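Local atomic coordinates of TetR family transcriptional regulator (Rhodococcus erythropolis, PDB entry 4ZA6), a protein that is a TetR-family transcriptional repressor, QsdR, that probably regulates expression of the quorum-sensing signal degradation gene qsdA. Residues K65-A70 and T124-Q129; E57-T62 and G114-I119; A15-A20 and M26-E31; R9-A14 and D48-T53. One frame throughout, in Å; residues are numbered along the deposited sequence.

From the N terminus, helix 4-19 opens contact 4 with residues 9-14 and contact 3 with residues 15-20. Contact 3 closes first, over a five-residue connection, when helix 26-33 packs back at 26-31. Its short loop lies wholly within the larger one that contact 4 closes at 48-53. These two contacts touch, and they join the N-terminal helices to the start of helix 47-69. The same long helix then opens contact 2 at 57-62 and contact 1 at 65-70. Both close on helix 115-133, at 114-119 and 124-129. Their loops therefore cross, and helix 47-69 links the N-terminal helices with the C-terminal region.

Contact 1. Residues K65-A70 and T124-Q129; sequences KAMSQA and TAEILQ
M67 and I127 carry the tight part of this contact. Their side chains reach toward each other tip to tip, bridging backbones whose CA atoms are 8.2 Å apart. M67 SD lies 3.7 Å from I127 CD1, and M67 CE is at the same distance, 3.7 Å, from I127 CG1. M67 CG also packs on I127 CD1, at 3.8 Å. The end of the isoleucine is thus met by three successive atoms of the methionine. M67 starts with CG anti to its carbonyl carbon (chi1 -76°). A bend at chi3 (73°) then brings CE up to I127 CG1.

The outer part is looser and faces solvent. E126 is exposed and crosses M67 at about a right angle. It meets it at one place, with OE2 3.8 Å from M67 CE. No hydrogen bond spans the two segments. The carboxylate has its polar partner in R64, which forms a salt bridge with OE1. Cut back to an alanine here, M67 would lose CG, SD and CE, which would probably open a gap beside the end of I127.

The contact ties the C-terminal end of helix 47-69 to the second half of helix 115-133. I127 also packs on Y63, one helical turn before M67. M67 O also takes a hydrogen bond from Y77 OH of helix 74-90, and A66 touches V85 of that same helix.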
loop_
_atom_site.group_PDB
_atom_site.type_symbol
_atom_site.label_atom_id
_atom_site.label_comp_id
_atom_site.label_asym_id
_atom_site.label_seq_id
_atom_site.Cartn_x
_atom_site.Cartn_y
_atom_site.Cartn_z
ATOM N N LYS A 65 -0.408 8.592 7.953
ATOM C CA LYS A 65 -0.222 10.025 7.736
ATOM C C LYS A 65 -1.515 10.584 7.149
ATOM O O LYS A 65 -2.062 11.539 7.686
ATOM C CB LYS A 65 0.981 10.281 6.803
ATOM C CG LYS A 65 1.338 11.762 6.659
ATOM C CD LYS A 65 2.464 11.986 5.671
ATOM C CE LYS A 65 2.759 13.455 5.470
ATOM N NZ LYS A 65 3.869 13.675 4.503
ATOM N N ALA A 66 -2.064 9.932 6.125
ATOM C CA ALA A 66 -3.310 10.388 5.513
ATOM C C ALA A 66 -4.477 10.402 6.498
ATOM O O ALA A 66 -5.274 11.322 6.439
ATOM C CB ALA A 66 -3.651 9.546 4.294
ATOM N N MET A 67 -4.562 9.409 7.407
ATOM C CA MET A 67 -5.617 9.318 8.429
ATOM C C MET A 67 -5.569 10.464 9.419
ATOM O O MET A 67 -6.619 10.896 9.888
ATOM C CB MET A 67 -5.532 7.994 9.199
ATOM C CG MET A 67 -6.055 6.791 8.440
ATOM S SD MET A 67 -5.420 5.222 9.126
ATOM C CE MET A 67 -6.366 5.126 10.647
ATOM N N SER A 68 -4.362 10.924 9.784
ATOM C CA SER A 68 -4.209 12.029 10.738
ATOM C C SER A 68 -4.459 13.389 10.058
ATOM O O SER A 68 -4.885 14.328 10.724
ATOM C CB SER A 68 -2.830 11.985 11.402
ATOM O OG SER A 68 -1.779 12.230 10.480
ATOM N N GLN A 69 -4.219 13.481 8.727
ATOM C CA GLN A 69 -4.376 14.730 7.964
ATOM C C GLN A 69 -5.731 14.897 7.265
ATOM O O GLN A 69 -6.115 16.026 6.948
ATOM C CB GLN A 69 -3.200 14.924 6.989
ATOM C CG GLN A 69 -1.887 15.243 7.732
ATOM C CD GLN A 69 -0.643 15.363 6.887
ATOM O OE1 GLN A 69 0.359 15.957 7.304
ATOM N NE2 GLN A 69 -0.641 14.753 5.715
ATOM N N ALA A 70 -6.471 13.801 7.064
ATOM C CA ALA A 70 -7.788 13.862 6.407
ATOM C C ALA A 70 -8.845 14.625 7.200
ATOM O O ALA A 70 -8.843 14.586 8.430
ATOM C CB ALA A 70 -8.288 12.471 6.070
ATOM N N THR A 124 -7.680 -0.262 6.006
ATOM C CA THR A 124 -8.993 0.215 5.525
ATOM C C THR A 124 -10.134 -0.276 6.451
ATOM O O THR A 124 -10.992 0.511 6.816
ATOM C CB THR A 124 -9.250 -0.124 4.049
ATOM O OG1 THR A 124 -8.164 0.370 3.263
ATOM C CG2 THR A 124 -10.586 0.475 3.536
ATOM N N ALA A 125 -10.100 -1.573 6.845
ATOM C CA ALA A 125 -11.060 -2.211 7.751
ATOM C C ALA A 125 -11.141 -1.438 9.094
ATOM O O ALA A 125 -12.223 -1.232 9.625
ATOM C CB ALA A 125 -10.639 -3.666 8.002
ATOM N N GLU A 126 -9.994 -1.014 9.614
ATOM C CA GLU A 126 -9.855 -0.240 10.857
ATOM C C GLU A 126 -10.523 1.152 10.698
ATOM O O GLU A 126 -11.251 1.601 11.599
ATOM C CB GLU A 126 -8.368 -0.129 11.214
ATOM C CG GLU A 126 -8.070 0.676 12.467
ATOM C CD GLU A 126 -6.654 1.210 12.530
ATOM O OE1 GLU A 126 -5.730 0.557 11.989
ATOM O OE2 GLU A 126 -6.466 2.277 13.153
ATOM N N ILE A 127 -10.282 1.813 9.558
ATOM C CA ILE A 127 -10.875 3.113 9.208
ATOM C C ILE A 127 -12.413 2.964 9.169
ATOM O O ILE A 127 -13.132 3.786 9.745
ATOM C CB ILE A 127 -10.317 3.668 7.867
ATOM C CG1 ILE A 127 -8.869 4.163 8.029
ATOM C CG2 ILE A 127 -11.206 4.804 7.327
ATOM C CD1 ILE A 127 -8.004 4.048 6.740
ATOM N N LEU A 128 -12.901 1.912 8.505
ATOM C CA LEU A 128 -14.329 1.622 8.398
ATOM C C LEU A 128 -14.953 1.367 9.754
ATOM O O LEU A 128 -15.997 1.951 10.059
ATOM C CB LEU A 128 -14.600 0.440 7.450
ATOM C CG LEU A 128 -14.244 0.662 5.983
ATOM C CD1 LEU A 128 -14.403 -0.611 5.181
ATOM C CD2 LEU A 128 -15.056 1.794 5.371
ATOM N N GLN A 129 -14.293 0.551 10.595
ATOM C CA GLN A 129 -14.798 0.219 11.925
ATOM C C GLN A 129 -14.866 1.453 12.807
ATOM O O GLN A 129 -15.860 1.620 13.501
ATOM C CB GLN A 129 -13.960 -0.890 12.582
ATOM C CG GLN A 129 -14.509 -1.381 13.932
ATOM C CD GLN A 129 -15.849 -2.073 13.817
ATOM O OE1 GLN A 129 -16.886 -1.566 14.262
ATOM N NE2 GLN A 129 -15.858 -3.248 13.211
#

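Contact 2. Residues E57-T62 and G114-I119; sequences EATERT and GSIESI
T59 OG1 has two polar partners and also faces I116. It hydrogen-bonds to L55 O in the preceding helical turn. It also hydrogen-bonds to a bound MPD molecule, which probably came from the crystallisation liquor. Across the contact, I116 CG2 lies 4.1 Å from T59 OG1, and the two side chains cross at about a right angle.

The methyl of T59 faces the other helix as well. At chi1 -67°, OG1 lies beside the backbone N and anti to the carbonyl carbon. This places CG2 anti to the N, facing I119, while OG1 bonds back to L55 O. T59 CG2 packs at 4.0 Å on I119 CG2. The two side chains lie alongside and run opposite ways.

The second branch of I119 serves E60. CG1 of I119 is anti to its backbone N (chi1 -167°), and it carries CD1 to the glutamate. I119 CD1 lies 3.9 Å from E60 OE1. Nearer the backbone, I119 CG1 is 4.0 Å from E60 CB. The isoleucine thus crosses the extended glutamate at about a right angle. This is a van der Waals contact of the isoleucine with the CB and the carboxylate of E60; no hydrogen bond crosses here. The charge of E60 is met by R64, through a salt bridge at OE2.

The two helical segments run in much the same direction, with axes 9.3 Å apart at 29°. The contact joins the middle of helix 47-69 to the first turn of helix 115-133. I119 also touches A56, and I116 touches L55. On another face of the long helix, T62 packs on V85 and S88 of helix 74-90.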
loop_
_atom_site.group_PDB
_atom_site.type_symbol
_atom_site.label_atom_id
_atom_site.label_comp_id
_atom_site.label_asym_id
_atom_site.label_seq_id
_atom_site.Cartn_x
_atom_site.Cartn_y
_atom_site.Cartn_z
ATOM N N GLU A 57 5.261 -1.954 4.802
ATOM C CA GLU A 57 5.544 -1.040 5.920
ATOM C C GLU A 57 5.441 0.431 5.451
ATOM O O GLU A 57 4.904 1.253 6.180
ATOM C CB GLU A 57 6.922 -1.336 6.557
ATOM C CG GLU A 57 6.945 -2.637 7.350
ATOM C CD GLU A 57 8.163 -2.878 8.219
ATOM O OE1 GLU A 57 9.042 -1.990 8.287
ATOM O OE2 GLU A 57 8.247 -3.969 8.823
ATOM N N ALA A 58 5.955 0.744 4.247
ATOM C CA ALA A 58 5.875 2.079 3.628
ATOM C C ALA A 58 4.397 2.428 3.361
ATOM O O ALA A 58 4.010 3.578 3.520
ATOM C CB ALA A 58 6.651 2.102 2.319
ATOM N N THR A 59 3.577 1.428 2.931
ATOM C CA THR A 59 2.133 1.601 2.706
ATOM C C THR A 59 1.437 2.025 4.032
ATOM O O THR A 59 0.638 2.960 4.038
ATOM C CB THR A 59 1.522 0.307 2.147
ATOM O OG1 THR A 59 2.048 0.071 0.837
ATOM C CG2 THR A 59 -0.011 0.356 2.085
ATOM N N GLU A 60 1.743 1.339 5.134
ATOM C CA GLU A 60 1.173 1.632 6.461
ATOM C C GLU A 60 1.485 3.045 6.866
ATOM O O GLU A 60 0.570 3.770 7.222
ATOM C CB GLU A 60 1.667 0.610 7.508
ATOM C CG GLU A 60 1.247 0.920 8.938
ATOM C CD GLU A 60 1.261 -0.286 9.861
ATOM O OE1 GLU A 60 2.102 -1.192 9.661
ATOM O OE2 GLU A 60 0.410 -0.334 10.780
ATOM N N ARG A 61 2.767 3.473 6.755
ATOM C CA ARG A 61 3.180 4.859 7.065
ATOM C C ARG A 61 2.386 5.896 6.244
ATOM O O ARG A 61 1.943 6.899 6.789
ATOM C CB ARG A 61 4.687 5.040 6.847
ATOM C CG ARG A 61 5.542 4.309 7.903
ATOM C CD ARG A 61 7.018 4.696 7.830
ATOM N NE ARG A 61 7.639 4.396 6.527
ATOM C CZ ARG A 61 8.268 3.266 6.229
ATOM N NH1 ARG A 61 8.356 2.292 7.125
ATOM N NH2 ARG A 61 8.821 3.104 5.037
ATOM N N THR A 62 2.138 5.613 4.958
ATOM C CA THR A 62 1.366 6.476 4.050
ATOM C C THR A 62 -0.078 6.616 4.535
ATOM O O THR A 62 -0.579 7.744 4.643
ATOM C CB THR A 62 1.486 5.955 2.607
ATOM O OG1 THR A 62 2.859 6.025 2.263
ATOM C CG2 THR A 62 0.668 6.776 1.594
ATOM N N GLY A 114 -1.250 -10.483 -1.196
ATOM C CA GLY A 114 0.082 -10.523 -0.601
ATOM C C GLY A 114 0.205 -9.437 0.441
ATOM O O GLY A 114 -0.811 -8.905 0.893
ATOM N N SER A 115 1.445 -9.080 0.797
ATOM C CA SER A 115 1.766 -8.095 1.819
ATOM C C SER A 115 1.119 -6.706 1.665
ATOM O O SER A 115 0.466 -6.224 2.602
ATOM C CB SER A 115 3.275 -8.010 2.010
ATOM O OG SER A 115 3.758 -9.228 2.552
ATOM N N ILE A 116 1.263 -6.083 0.493
ATOM C CA ILE A 116 0.696 -4.751 0.219
ATOM C C ILE A 116 -0.837 -4.735 0.351
ATOM O O ILE A 116 -1.358 -3.910 1.107
ATOM C CB ILE A 116 1.191 -4.188 -1.149
ATOM C CG1 ILE A 116 2.741 -3.997 -1.130
ATOM C CG2 ILE A 116 0.457 -2.852 -1.494
ATOM C CD1 ILE A 116 3.398 -3.819 -2.483
ATOM N N GLU A 117 -1.558 -5.643 -0.374
ATOM C CA GLU A 117 -3.020 -5.704 -0.281
ATOM C C GLU A 117 -3.515 -6.030 1.128
ATOM O O GLU A 117 -4.528 -5.478 1.520
ATOM C CB GLU A 117 -3.654 -6.654 -1.314
ATOM C CG GLU A 117 -3.667 -6.128 -2.746
ATOM C CD GLU A 117 -4.495 -6.918 -3.751
ATOM O OE1 GLU A 117 -4.791 -8.109 -3.508
ATOM O OE2 GLU A 117 -4.900 -6.321 -4.769
ATOM N N SER A 118 -2.816 -6.905 1.895
ATOM C CA SER A 118 -3.247 -7.269 3.265
ATOM C C SER A 118 -3.196 -6.111 4.231
ATOM O O SER A 118 -4.144 -5.928 4.979
ATOM C CB SER A 118 -2.421 -8.424 3.833
ATOM O OG SER A 118 -2.600 -9.584 3.038
ATOM N N ILE A 119 -2.091 -5.347 4.251
ATOM C CA ILE A 119 -1.992 -4.195 5.150
ATOM C C ILE A 119 -2.962 -3.087 4.708
ATOM O O ILE A 119 -3.629 -2.496 5.557
ATOM C CB ILE A 119 -0.525 -3.712 5.364
ATOM C CG1 ILE A 119 -0.403 -2.712 6.561
ATOM C CG2 ILE A 119 0.082 -3.118 4.079
ATOM C CD1 ILE A 119 -0.702 -3.263 7.941
#

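Contact 3. Residues A15-A20 and M26-E31; sequences ASMYLA and MSLLAE
M17 and L29 form the closest backbone approach, with 8.7 Å between M17 CA and L29 CA, so side chains must bridge the helices. M17 does this alone for its segment. Its CG stands anti to the carbonyl carbon (chi1 -71°), and the chain points at helix 26-33 before bending at chi3. This bend separates the two touches. M17 SD lies 4.3 Å from L29 CB. M17 CE goes on to L28 CB, at 4.2 Å. The methionine and L28 cross obliquely.

L28 and L29 offer mainly their CB atoms to M17. L28 is exposed, while M17 and L29 are buried. The far end of L29 turns to other partners, L40 of helix 37-44 and L50 of helix 47-69. M17 also touches R32, one turn after L28.

Helices 26-33 and 37-44 are consistent with the helix-turn-helix of a TetR-type DNA-binding domain, and M17 packs the first helix against it. The chemistry is wholly apolar: a thioether on two leucines, with no hydrogen bond between the segments. No polar atoms pair across the segments, so the junction probably rests on buried hydrophobic surface rather than on directional bonds.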
loop_
_atom_site.group_PDB
_atom_site.type_symbol
_atom_site.label_atom_id
_atom_site.label_comp_id
_atom_site.label_asym_id
_atom_site.label_seq_id
_atom_site.Cartn_x
_atom_site.Cartn_y
_atom_site.Cartn_z
ATOM N N ALA A 15 14.821 -1.413 3.414
ATOM C CA ALA A 15 14.039 -0.180 3.275
ATOM C C ALA A 15 14.938 1.001 2.892
ATOM O O ALA A 15 14.527 1.809 2.057
ATOM C CB ALA A 15 13.287 0.121 4.570
ATOM N N SER A 16 16.176 1.079 3.440
ATOM C CA SER A 16 17.105 2.162 3.068
ATOM C C SER A 16 17.544 2.058 1.596
ATOM O O SER A 16 17.723 3.074 0.938
ATOM C CB SER A 16 18.303 2.245 4.020
ATOM O OG SER A 16 19.431 1.481 3.613
ATOM N N MET A 17 17.694 0.827 1.085
ATOM C CA MET A 17 18.044 0.568 -0.305
ATOM C C MET A 17 16.898 1.028 -1.211
ATOM O O MET A 17 17.160 1.678 -2.215
ATOM C CB MET A 17 18.341 -0.923 -0.522
ATOM C CG MET A 17 19.635 -1.377 0.119
ATOM S SD MET A 17 19.790 -3.187 0.175
ATOM C CE MET A 17 20.486 -3.487 -1.422
ATOM N N TYR A 18 15.633 0.744 -0.824
ATOM C CA TYR A 18 14.434 1.165 -1.569
ATOM C C TYR A 18 14.365 2.698 -1.616
ATOM O O TYR A 18 14.287 3.265 -2.701
ATOM C CB TYR A 18 13.146 0.554 -0.974
ATOM C CG TYR A 18 11.852 1.149 -1.514
ATOM C CD1 TYR A 18 11.490 0.992 -2.848
ATOM C CD2 TYR A 18 10.977 1.838 -0.678
ATOM C CE1 TYR A 18 10.315 1.552 -3.354
ATOM C CE2 TYR A 18 9.805 2.409 -1.168
ATOM C CZ TYR A 18 9.474 2.259 -2.508
ATOM O OH TYR A 18 8.307 2.801 -2.984
ATOM N N LEU A 19 14.518 3.350 -0.447
ATOM C CA LEU A 19 14.521 4.801 -0.295
ATOM C C LEU A 19 15.668 5.482 -1.024
ATOM O O LEU A 19 15.520 6.630 -1.445
ATOM C CB LEU A 19 14.556 5.159 1.180
ATOM C CG LEU A 19 14.000 6.516 1.520
ATOM C CD1 LEU A 19 12.477 6.579 1.291
ATOM C CD2 LEU A 19 14.371 6.912 2.921
ATOM N N ALA A 20 16.807 4.783 -1.168
ATOM C CA ALA A 20 17.978 5.309 -1.874
ATOM C C ALA A 20 17.930 5.021 -3.389
ATOM O O ALA A 20 18.833 5.423 -4.119
ATOM C CB ALA A 20 19.259 4.758 -1.253
ATOM N N MET A 26 20.245 -9.011 -2.721
ATOM C CA MET A 26 20.313 -9.897 -1.553
ATOM C C MET A 26 21.727 -10.187 -1.079
ATOM O O MET A 26 21.944 -10.324 0.129
ATOM C CB MET A 26 19.477 -11.174 -1.741
ATOM C CG MET A 26 17.989 -10.926 -1.890
ATOM S SD MET A 26 17.203 -9.948 -0.557
ATOM C CE MET A 26 16.418 -11.232 0.364
ATOM N N SER A 27 22.706 -10.170 -2.000
ATOM C CA SER A 27 24.116 -10.355 -1.664
ATOM C C SER A 27 24.664 -9.102 -0.972
ATOM O O SER A 27 25.351 -9.223 0.048
ATOM C CB SER A 27 24.931 -10.705 -2.906
ATOM O OG SER A 27 24.853 -12.097 -3.161
ATOM N N LEU A 28 24.336 -7.898 -1.520
ATOM C CA LEU A 28 24.720 -6.587 -0.973
ATOM C C LEU A 28 24.080 -6.499 0.435
ATOM O O LEU A 28 24.773 -6.203 1.403
ATOM C CB LEU A 28 24.140 -5.483 -1.878
ATOM C CG LEU A 28 25.011 -4.277 -2.277
ATOM C CD1 LEU A 28 24.685 -3.826 -3.695
ATOM C CD2 LEU A 28 24.759 -3.086 -1.358
ATOM N N LEU A 29 22.772 -6.833 0.550
ATOM C CA LEU A 29 22.053 -6.830 1.831
ATOM C C LEU A 29 22.714 -7.748 2.874
ATOM O O LEU A 29 22.986 -7.295 3.996
ATOM C CB LEU A 29 20.582 -7.210 1.626
ATOM C CG LEU A 29 19.655 -7.257 2.864
ATOM C CD1 LEU A 29 19.787 -6.029 3.744
ATOM C CD2 LEU A 29 18.238 -7.313 2.424
ATOM N N ALA A 30 22.996 -9.013 2.504
ATOM C CA ALA A 30 23.660 -9.965 3.404
ATOM C C ALA A 30 25.023 -9.429 3.875
ATOM O O ALA A 30 25.367 -9.553 5.059
ATOM C CB ALA A 30 23.826 -11.299 2.696
ATOM N N GLU A 31 25.790 -8.796 2.956
ATOM C CA GLU A 31 27.100 -8.218 3.286
ATOM C C GLU A 31 26.933 -7.052 4.266
ATOM O O GLU A 31 27.650 -6.999 5.249
ATOM C CB GLU A 31 27.849 -7.780 1.998
ATOM C CG GLU A 31 29.225 -7.163 2.223
ATOM C CD GLU A 31 30.160 -7.304 1.038
ATOM O OE1 GLU A 31 30.231 -6.378 0.196
ATOM O OE2 GLU A 31 30.833 -8.357 0.956
#

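Contact 4. Residues R9-A14 and D48-T53; sequences RAIDTA and DELLGT
I11 and T53 meet at about a right angle, methyl to methyl. I11 CD1 lies 3.7 Å from T53 CG2, and I11 CG1 is 4.1 Å from the same T53 CG2. The isoleucine has CG1 anti to its carbonyl carbon (chi1 -54°), with CD1 extended onto the threonine.

T53 divides its two branches. CG2 faces I11, while OG1 bonds back to E49 O at 3.0 Å. That carbonyl also accepts T53 N, and the two donors reach it from opposite faces of its plane. The hydroxyl bond holds the rotation that presents the methyl. A serine at this site would keep the hydroxyl but lack CG2, which would probably leave I11 CD1 without the methyl it packs on and open a gap there.

L50 fills the other half. Its CG is anti to the backbone N. Its first bond does not head for helix 4-19, but the branched end reaches it. Both methyls are used. L50 CD2 packs at 3.8 Å on A14 CB, which is directed toward segment 48-53. L50 CD1 lies 4.2 Å from I11 CG1, at a slant to the isoleucine chain. L50 therefore sits against both I11 and A14, one turn apart on helix 4-19.

The segments 9-14 and 48-53 pass with axes 10.0 Å apart at 79°, nearly perpendicular. L24, M26 and L29 also pack on L50, so I11, A14 and L50 form part of a buried apolar cluster. This arrangement fits the N-terminal DNA-binding domain of TetR regulators, in which the first helix packs on the helix-turn-helix and on the start of the long helix leading to the C-terminal domain.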
loop_
_atom_site.group_PDB
_atom_site.type_symbol
_atom_site.label_atom_id
_atom_site.label_comp_id
_atom_site.label_asym_id
_atom_site.label_seq_id
_atom_site.Cartn_x
_atom_site.Cartn_y
_atom_site.Cartn_z
ATOM N N ARG A 9 16.531 -5.401 11.669
ATOM C CA ARG A 9 17.772 -4.908 11.071
ATOM C C ARG A 9 17.721 -5.164 9.569
ATOM O O ARG A 9 18.014 -4.259 8.792
ATOM C CB ARG A 9 18.997 -5.596 11.684
ATOM C CG ARG A 9 19.349 -5.095 13.073
ATOM C CD ARG A 9 20.717 -5.591 13.462
ATOM N NE ARG A 9 20.901 -5.621 14.915
ATOM C CZ ARG A 9 20.825 -6.721 15.660
ATOM N NH1 ARG A 9 20.579 -7.898 15.096
ATOM N NH2 ARG A 9 21.001 -6.652 16.969
ATOM N N ALA A 10 17.270 -6.369 9.169
ATOM C CA ALA A 10 17.146 -6.761 7.761
ATOM C C ALA A 10 16.167 -5.892 6.986
ATOM O O ALA A 10 16.520 -5.413 5.911
ATOM C CB ALA A 10 16.792 -8.238 7.638
ATOM N N ILE A 11 14.951 -5.656 7.532
ATOM C CA ILE A 11 13.938 -4.819 6.863
ATOM C C ILE A 11 14.392 -3.364 6.804
ATOM O O ILE A 11 14.263 -2.729 5.756
ATOM C CB ILE A 11 12.532 -4.963 7.493
ATOM C CG1 ILE A 11 12.088 -6.442 7.554
ATOM C CG2 ILE A 11 11.489 -4.064 6.773
ATOM C CD1 ILE A 11 10.930 -6.685 8.524
ATOM N N ASP A 12 14.945 -2.842 7.916
ATOM C CA ASP A 12 15.429 -1.472 7.954
ATOM C C ASP A 12 16.495 -1.210 6.900
ATOM O O ASP A 12 16.471 -0.154 6.262
ATOM C CB ASP A 12 15.939 -1.097 9.353
ATOM C CG ASP A 12 14.848 -0.953 10.398
ATOM O OD1 ASP A 12 13.652 -1.082 10.038
ATOM O OD2 ASP A 12 15.182 -0.692 11.570
ATOM N N THR A 13 17.420 -2.167 6.713
ATOM C CA THR A 13 18.497 -2.059 5.731
ATOM C C THR A 13 17.925 -2.140 4.329
ATOM O O THR A 13 18.281 -1.325 3.485
ATOM C CB THR A 13 19.640 -3.060 6.058
ATOM O OG1 THR A 13 20.036 -2.887 7.437
ATOM C CG2 THR A 13 20.854 -2.878 5.163
ATOM N N ALA A 14 17.017 -3.096 4.092
ATOM C CA ALA A 14 16.339 -3.273 2.793
ATOM C C ALA A 14 15.504 -2.021 2.425
ATOM O O ALA A 14 15.555 -1.577 1.287
ATOM C CB ALA A 14 15.468 -4.508 2.828
ATOM N N ASP A 48 11.587 -11.126 -3.324
ATOM C CA ASP A 48 10.221 -10.651 -3.532
ATOM C C ASP A 48 9.445 -10.545 -2.210
ATOM O O ASP A 48 8.768 -9.540 -1.999
ATOM C CB ASP A 48 9.487 -11.480 -4.597
ATOM C CG ASP A 48 10.080 -11.397 -6.009
ATOM O OD1 ASP A 48 10.951 -10.507 -6.254
ATOM O OD2 ASP A 48 9.664 -12.195 -6.873
ATOM N N GLU A 49 9.600 -11.538 -1.311
ATOM C CA GLU A 49 8.946 -11.561 0.009
ATOM C C GLU A 49 9.428 -10.384 0.848
ATOM O O GLU A 49 8.613 -9.723 1.500
ATOM C CB GLU A 49 9.239 -12.871 0.759
ATOM C CG GLU A 49 8.573 -14.091 0.152
ATOM C CD GLU A 49 8.888 -15.356 0.927
ATOM O OE1 GLU A 49 9.977 -15.938 0.702
ATOM O OE2 GLU A 49 8.065 -15.745 1.786
ATOM N N LEU A 50 10.758 -10.113 0.814
ATOM C CA LEU A 50 11.360 -8.996 1.541
ATOM C C LEU A 50 10.921 -7.648 0.955
ATOM O O LEU A 50 10.583 -6.756 1.712
ATOM C CB LEU A 50 12.889 -9.122 1.570
ATOM C CG LEU A 50 13.632 -8.003 2.300
ATOM C CD1 LEU A 50 13.148 -7.822 3.760
ATOM C CD2 LEU A 50 15.082 -8.215 2.227
ATOM N N LEU A 51 10.890 -7.507 -0.378
ATOM C CA LEU A 51 10.447 -6.249 -0.998
ATOM C C LEU A 51 8.981 -5.965 -0.662
ATOM O O LEU A 51 8.649 -4.827 -0.323
ATOM C CB LEU A 51 10.720 -6.209 -2.520
ATOM C CG LEU A 51 10.339 -4.909 -3.254
ATOM C CD1 LEU A 51 11.095 -3.685 -2.690
ATOM C CD2 LEU A 51 10.550 -5.044 -4.729
ATOM N N GLY A 52 8.148 -7.003 -0.658
ATOM C CA GLY A 52 6.745 -6.896 -0.267
ATOM C C GLY A 52 6.583 -6.380 1.152
ATOM O O GLY A 52 5.731 -5.534 1.404
ATOM N N THR A 53 7.423 -6.852 2.085
ATOM C CA THR A 53 7.401 -6.420 3.499
ATOM C C THR A 53 7.780 -4.966 3.599
ATOM O O THR A 53 7.135 -4.227 4.329
ATOM C CB THR A 53 8.356 -7.306 4.310
ATOM O OG1 THR A 53 7.921 -8.655 4.172
ATOM C CG2 THR A 53 8.442 -6.899 5.791
#